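Local coordinates for protein transcription elongation factor SPT6 (Candida glabrata, PDB 3PJP) that acts in transcription elongation, its tandem SH2 domain binding the phosphorylated C-terminal repeat domain of RNA polymerase II, and is probably a histone H3-H4 chaperone, at residues A[14-19]-A[32-37]. Residues are numbered along the deposited sequence; the frame is centred on the assembly and turned at random.
Sequences FPFNGK and DFVIRQ. With ACT (acetate ion), chain C.
Arg36, on strand 33-37 of the N-terminal SH2 domain, is the arginine of the FLVR-like signature (Phe33 to Arg36), whose counterpart in SH2 domains binds phosphate. Its CG takes the crowded position between backbone N and carbonyl carbon (chi1 59°); the chain, extended from CG to NE, carries the guanidinium alongside Phe16 and Gly18. The guanidinium holds an acetate ion, probably from the crystallisation liquor, with two nearly straight bonds: NH2 to ACT O at 2.7 Å and NH1 to ACT OXT at 2.9 Å. NH1 also donates to Gln37 O at 2.8 Å in a more bent bond (130°), and NE donates to Thr48. The acetate also accepts from Ser39 N. Gly18 CA, at the start of helix 18-25, sits over one guanidinium face, 3.6 Å from Arg36 CZ. Asn17 N-caps this helix through OD1, bonded to Gln20 N.

The backbones are joined by Phe14 N, which donates to Ile35 O at 3.0 Å.

Val34 CG1 meets Phe14 CD1 at 3.9 Å, and CG2 lies at the edge of the Phe16 ring. Phe14 CB lies over one face of that ring. The Arg36 methylenes run beside Phe16, with Arg36 CD 4.1 Å from Phe16 CB.

Four N-H groups on the three guanidinium nitrogens are thus engaged, by Thr48, Gln37 and the anion. Paired bonds to a carboxylate are consistent with a phosphate-binding pocket, where the nearby helix N-terminus would probably favour negative charge.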
# COMPACT_ATOMS: atom_id res chain seq x y z
N PHE A 14 -13.72 17.47 -2.11
CA PHE A 14 -13.30 18.86 -1.91
C PHE A 14 -12.20 19.17 -2.90
O PHE A 14 -11.30 18.35 -3.10
CB PHE A 14 -12.75 19.06 -0.50
CG PHE A 14 -13.66 18.57 0.58
CD1 PHE A 14 -13.52 17.29 1.08
CD2 PHE A 14 -14.66 19.38 1.08
CE1 PHE A 14 -14.35 16.82 2.08
CE2 PHE A 14 -15.51 18.93 2.08
CZ PHE A 14 -15.35 17.64 2.58
N PRO A 15 -12.22 20.38 -3.49
CA PRO A 15 -11.19 20.76 -4.47
C PRO A 15 -9.84 21.10 -3.85
O PRO A 15 -9.23 22.10 -4.23
CB PRO A 15 -11.78 22.02 -5.14
CG PRO A 15 -13.15 22.21 -4.55
CD PRO A 15 -13.17 21.47 -3.25
N PHE A 16 -9.37 20.26 -2.92
CA PHE A 16 -8.05 20.38 -2.32
C PHE A 16 -6.97 20.01 -3.31
O PHE A 16 -7.21 19.24 -4.26
CB PHE A 16 -7.89 19.38 -1.16
CG PHE A 16 -8.65 19.74 0.08
CD1 PHE A 16 -8.81 21.06 0.47
CD2 PHE A 16 -9.19 18.75 0.88
CE1 PHE A 16 -9.50 21.37 1.62
CE2 PHE A 16 -9.88 19.06 2.03
CZ PHE A 16 -10.03 20.38 2.40
N ASN A 17 -5.76 20.52 -3.08
CA ASN A 17 -4.59 19.89 -3.65
C ASN A 17 -4.04 18.90 -2.63
O ASN A 17 -4.59 18.73 -1.53
CB ASN A 17 -3.54 20.93 -4.05
CG ASN A 17 -3.04 21.75 -2.88
OD1 ASN A 17 -3.02 21.30 -1.73
ND2 ASN A 17 -2.62 22.98 -3.17
N GLY A 18 -2.95 18.23 -2.99
CA GLY A 18 -2.39 17.20 -2.13
C GLY A 18 -2.04 17.64 -0.72
O GLY A 18 -2.36 16.95 0.24
N LYS A 19 -1.38 18.79 -0.60
CA LYS A 19 -0.93 19.28 0.70
C LYS A 19 -2.12 19.61 1.59
O LYS A 19 -2.17 19.23 2.77
CB LYS A 19 -0.03 20.50 0.55
CG LYS A 19 0.51 21.03 1.87
CD LYS A 19 1.31 19.95 2.58
CE LYS A 19 1.19 20.06 4.09
NZ LYS A 19 1.70 21.35 4.61
N ASP A 32 -9.46 7.12 6.66
CA ASP A 32 -10.17 8.35 6.30
C ASP A 32 -9.57 8.95 5.04
O ASP A 32 -8.38 8.81 4.80
CB ASP A 32 -10.17 9.35 7.46
CG ASP A 32 -11.10 8.95 8.56
OD1 ASP A 32 -12.14 8.33 8.25
OD2 ASP A 32 -10.80 9.24 9.73
N PHE A 33 -10.41 9.57 4.22
CA PHE A 33 -9.98 9.97 2.89
C PHE A 33 -10.73 11.21 2.41
O PHE A 33 -11.71 11.63 3.02
CB PHE A 33 -10.19 8.82 1.89
CG PHE A 33 -11.64 8.51 1.61
CD1 PHE A 33 -12.30 9.10 0.53
CD2 PHE A 33 -12.35 7.68 2.44
CE1 PHE A 33 -13.64 8.83 0.28
CE2 PHE A 33 -13.70 7.41 2.20
CZ PHE A 33 -14.33 8.00 1.12
N VAL A 34 -10.25 11.79 1.32
CA VAL A 34 -11.02 12.74 0.54
C VAL A 34 -10.83 12.44 -0.93
O VAL A 34 -9.79 11.91 -1.34
CB VAL A 34 -10.59 14.20 0.79
CG1 VAL A 34 -10.96 14.64 2.21
CG2 VAL A 34 -9.09 14.38 0.53
N ILE A 35 -11.84 12.76 -1.72
CA ILE A 35 -11.69 12.81 -3.17
C ILE A 35 -11.40 14.28 -3.49
O ILE A 35 -11.94 15.18 -2.86
CB ILE A 35 -12.98 12.34 -3.85
CG1 ILE A 35 -13.43 11.02 -3.24
CG2 ILE A 35 -12.80 12.24 -5.36
CD1 ILE A 35 -14.71 10.47 -3.84
N ARG A 36 -10.53 14.53 -4.46
CA ARG A 36 -10.13 15.91 -4.71
C ARG A 36 -9.73 16.18 -6.15
O ARG A 36 -9.71 15.28 -7.00
CB ARG A 36 -8.97 16.30 -3.78
CG ARG A 36 -7.74 15.42 -3.95
CD ARG A 36 -6.56 15.99 -3.15
NE ARG A 36 -5.36 15.17 -3.23
CZ ARG A 36 -4.48 15.22 -4.23
NH1 ARG A 36 -4.68 16.02 -5.26
NH2 ARG A 36 -3.39 14.45 -4.20
N GLN A 37 -9.42 17.45 -6.38
CA GLN A 37 -8.85 17.95 -7.62
C GLN A 37 -7.49 17.30 -7.84
O GLN A 37 -6.72 17.13 -6.90
CB GLN A 37 -8.71 19.47 -7.51
CG GLN A 37 -7.82 20.15 -8.55
CD GLN A 37 -7.51 21.60 -8.18
OE1 GLN A 37 -8.27 22.52 -8.51
NE2 GLN A 37 -6.39 21.81 -7.50
C ACT C . -2.19 15.33 -7.43
O ACT C . -1.78 14.96 -6.32
OXT ACT C . -2.85 16.39 -7.45
CH3 ACT C . -1.90 14.55 -8.68